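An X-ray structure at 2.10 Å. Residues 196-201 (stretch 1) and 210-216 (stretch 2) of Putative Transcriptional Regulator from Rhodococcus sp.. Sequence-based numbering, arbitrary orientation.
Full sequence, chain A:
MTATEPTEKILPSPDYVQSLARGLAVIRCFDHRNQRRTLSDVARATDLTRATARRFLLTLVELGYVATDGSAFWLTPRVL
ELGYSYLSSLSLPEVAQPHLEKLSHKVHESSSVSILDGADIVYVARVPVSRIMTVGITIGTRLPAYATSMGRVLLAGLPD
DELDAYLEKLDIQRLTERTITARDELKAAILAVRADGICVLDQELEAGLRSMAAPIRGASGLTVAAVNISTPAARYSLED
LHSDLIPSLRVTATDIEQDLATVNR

Stretch 1 (196-201) DGICVL
Stretch 2 (210-216) RSMAAPI

Two strands of one chain pair antiparallel here, 199-201 against 210-216, their axes 4.7 Å apart at closest approach and their directions 167° apart. Residue sums of 412 set the register: Leu201 faces Ser211, Val200 faces Met212, Cys199 faces Ala213. All of stretch 2 is extended, with phi from -69° to -141° and psi from 120° to 158°.

Arg210 opens the walk with a backbone contact: its CA lies 3.5 Å from Leu201 O in a CA-H...O approach. Its side chain runs m, t, t through chi3, with chi4 at 144°.

Ser211 forms a hydrogen-bonded pair with Leu201, CA to CA 5.2 Å. Leu201 N donates to Ser211 O at 2.8 Å, nearly straight at 174°, and Ser211 N returns a bond to Leu201 O at 3.1 Å. Both side chains go to the same face of the sheet. Ser211 is m, its OG satisfied elsewhere in the structure; Leu201 has chi1 at -158° and chi2 off the wells at 135°.

Met212, a selenomethionine, meets Val200 in the non-hydrogen-bonded pair, where the CA atoms close to 4.4 Å. Carbonyls of the flanking pairs serve this narrow site: Cys199 O lies 3.1 Å from Met212 CA, and Ser211 O 3.6 Å from Val200 CA. On the face opposite Ser211 and Leu201, Val200 CG2 packs 4.2 Å from Met212 CB. Val200 is t; Met212 takes chi1 p, chi2 -123° and chi3 p, so the end of its side chain leads away from stretch 1.

Ala213 restores the wide pairing, with its CA 5.3 Å from Cys199 CA. Ala213 N donates to Cys199 O at 2.9 Å and Cys199 N to Ala213 O at 3.0 Å, with angles of 153° and 149°. Cys199, chi1 t, shares the face of Ala213, Ser211 and Leu201. Ala213 O also receives a CA-H...O contact from Ile198 CA at 3.2 Å.

Ala214 continues the register beyond the bridges, its CA 4.7 Å from Ile198 CA. The side chains touch lightly, Ile198 CG2 to Ala214 CB at 4.3 Å, with Ile198 in p, t and its backbone at -147/163.

Pro215, ring C-gamma endo, has no amide hydrogen to donate; instead its CD sits 3.2 Å from Gly197 O. Gly197 leaves the helix ending near Asp196 at phi 77°, psi 3°, where a CB would jam against the preceding carbonyl oxygen, so this backbone itself calls for glycine. Ile216, m and t, carries the strand onward beyond contact.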

# COMPACT_ATOMS: atom_id res chain seq x y z
N ASP A 196 -0.57 2.53 29.73
CA ASP A 196 0.84 2.14 29.61
C ASP A 196 1.35 1.92 28.18
O ASP A 196 2.56 1.94 27.93
CB ASP A 196 1.04 0.84 30.39
CG ASP A 196 0.62 0.98 31.84
OD1 ASP A 196 0.33 2.14 32.26
OD2 ASP A 196 0.60 -0.06 32.56
N GLY A 197 0.44 1.63 27.26
CA GLY A 197 0.87 1.27 25.91
C GLY A 197 1.40 -0.17 25.79
O GLY A 197 1.86 -0.57 24.75
N ILE A 198 1.36 -0.95 26.87
CA ILE A 198 1.76 -2.36 26.83
C ILE A 198 0.93 -3.15 27.81
O ILE A 198 0.30 -2.57 28.66
CB ILE A 198 3.26 -2.61 27.15
CG1 ILE A 198 3.58 -2.10 28.52
CG2 ILE A 198 4.17 -2.05 26.05
CD1 ILE A 198 4.71 -2.86 29.20
N CYS A 199 0.92 -4.49 27.65
CA CYS A 199 0.24 -5.35 28.57
C CYS A 199 1.20 -6.46 28.88
O CYS A 199 1.82 -7.00 27.97
CB CYS A 199 -1.03 -5.93 27.92
SG CYS A 199 -1.84 -7.17 28.94
N VAL A 200 1.37 -6.75 30.15
CA VAL A 200 2.07 -7.94 30.57
C VAL A 200 1.09 -8.88 31.22
O VAL A 200 0.38 -8.51 32.12
CB VAL A 200 3.19 -7.66 31.52
CG1 VAL A 200 3.88 -8.89 31.90
CG2 VAL A 200 4.15 -6.69 30.94
N LEU A 201 1.05 -10.09 30.71
CA LEU A 201 0.18 -11.11 31.22
C LEU A 201 0.99 -12.17 31.88
O LEU A 201 1.80 -12.78 31.26
CB LEU A 201 -0.67 -11.69 30.12
CG LEU A 201 -1.91 -12.36 30.63
CD1 LEU A 201 -3.05 -11.96 29.82
CD2 LEU A 201 -1.73 -13.83 30.66
N ARG A 210 4.36 -16.57 30.24
CA ARG A 210 4.17 -15.12 30.26
C ARG A 210 4.13 -14.52 28.85
O ARG A 210 4.77 -15.04 27.95
CB ARG A 210 5.28 -14.46 31.04
CG ARG A 210 5.10 -14.61 32.53
CD ARG A 210 6.16 -13.87 33.26
NE ARG A 210 6.06 -14.16 34.67
CZ ARG A 210 7.11 -14.27 35.48
NH1 ARG A 210 8.36 -14.12 34.99
NH2 ARG A 210 6.91 -14.51 36.77
N SER A 211 3.41 -13.42 28.68
CA SER A 211 3.30 -12.75 27.36
C SER A 211 3.32 -11.29 27.60
O SER A 211 2.81 -10.86 28.62
CB SER A 211 1.97 -13.08 26.71
OG SER A 211 1.95 -14.48 26.40
N MSE A 212 3.85 -10.53 26.63
CA MSE A 212 3.72 -9.07 26.66
C MSE A 212 3.39 -8.55 25.27
O MSE A 212 3.90 -9.09 24.30
CB MSE A 212 4.99 -8.42 27.19
CG MSE A 212 6.25 -8.68 26.36
SE MSE A 212 7.71 -9.54 27.47
CE MSE A 212 6.78 -11.33 27.98
N ALA A 213 2.54 -7.55 25.18
CA ALA A 213 2.04 -7.10 23.88
C ALA A 213 1.93 -5.59 23.80
O ALA A 213 1.82 -4.90 24.82
CB ALA A 213 0.67 -7.75 23.57
N ALA A 214 1.93 -5.08 22.58
CA ALA A 214 1.86 -3.66 22.34
C ALA A 214 0.91 -3.48 21.13
O ALA A 214 0.77 -4.38 20.29
CB ALA A 214 3.21 -3.15 21.99
N PRO A 215 0.21 -2.34 21.08
CA PRO A 215 -0.64 -2.04 19.93
C PRO A 215 0.09 -1.74 18.63
O PRO A 215 1.19 -1.15 18.61
CB PRO A 215 -1.41 -0.80 20.39
CG PRO A 215 -0.44 -0.12 21.42
CD PRO A 215 0.09 -1.31 22.15
N ILE A 216 -0.55 -2.15 17.55
CA ILE A 216 -0.19 -1.66 16.26
C ILE A 216 -1.38 -0.80 15.78
O ILE A 216 -2.52 -1.29 15.65
CB ILE A 216 0.01 -2.81 15.29
CG1 ILE A 216 1.28 -3.59 15.67
CG2 ILE A 216 0.10 -2.24 13.84
CD1 ILE A 216 1.27 -4.96 15.03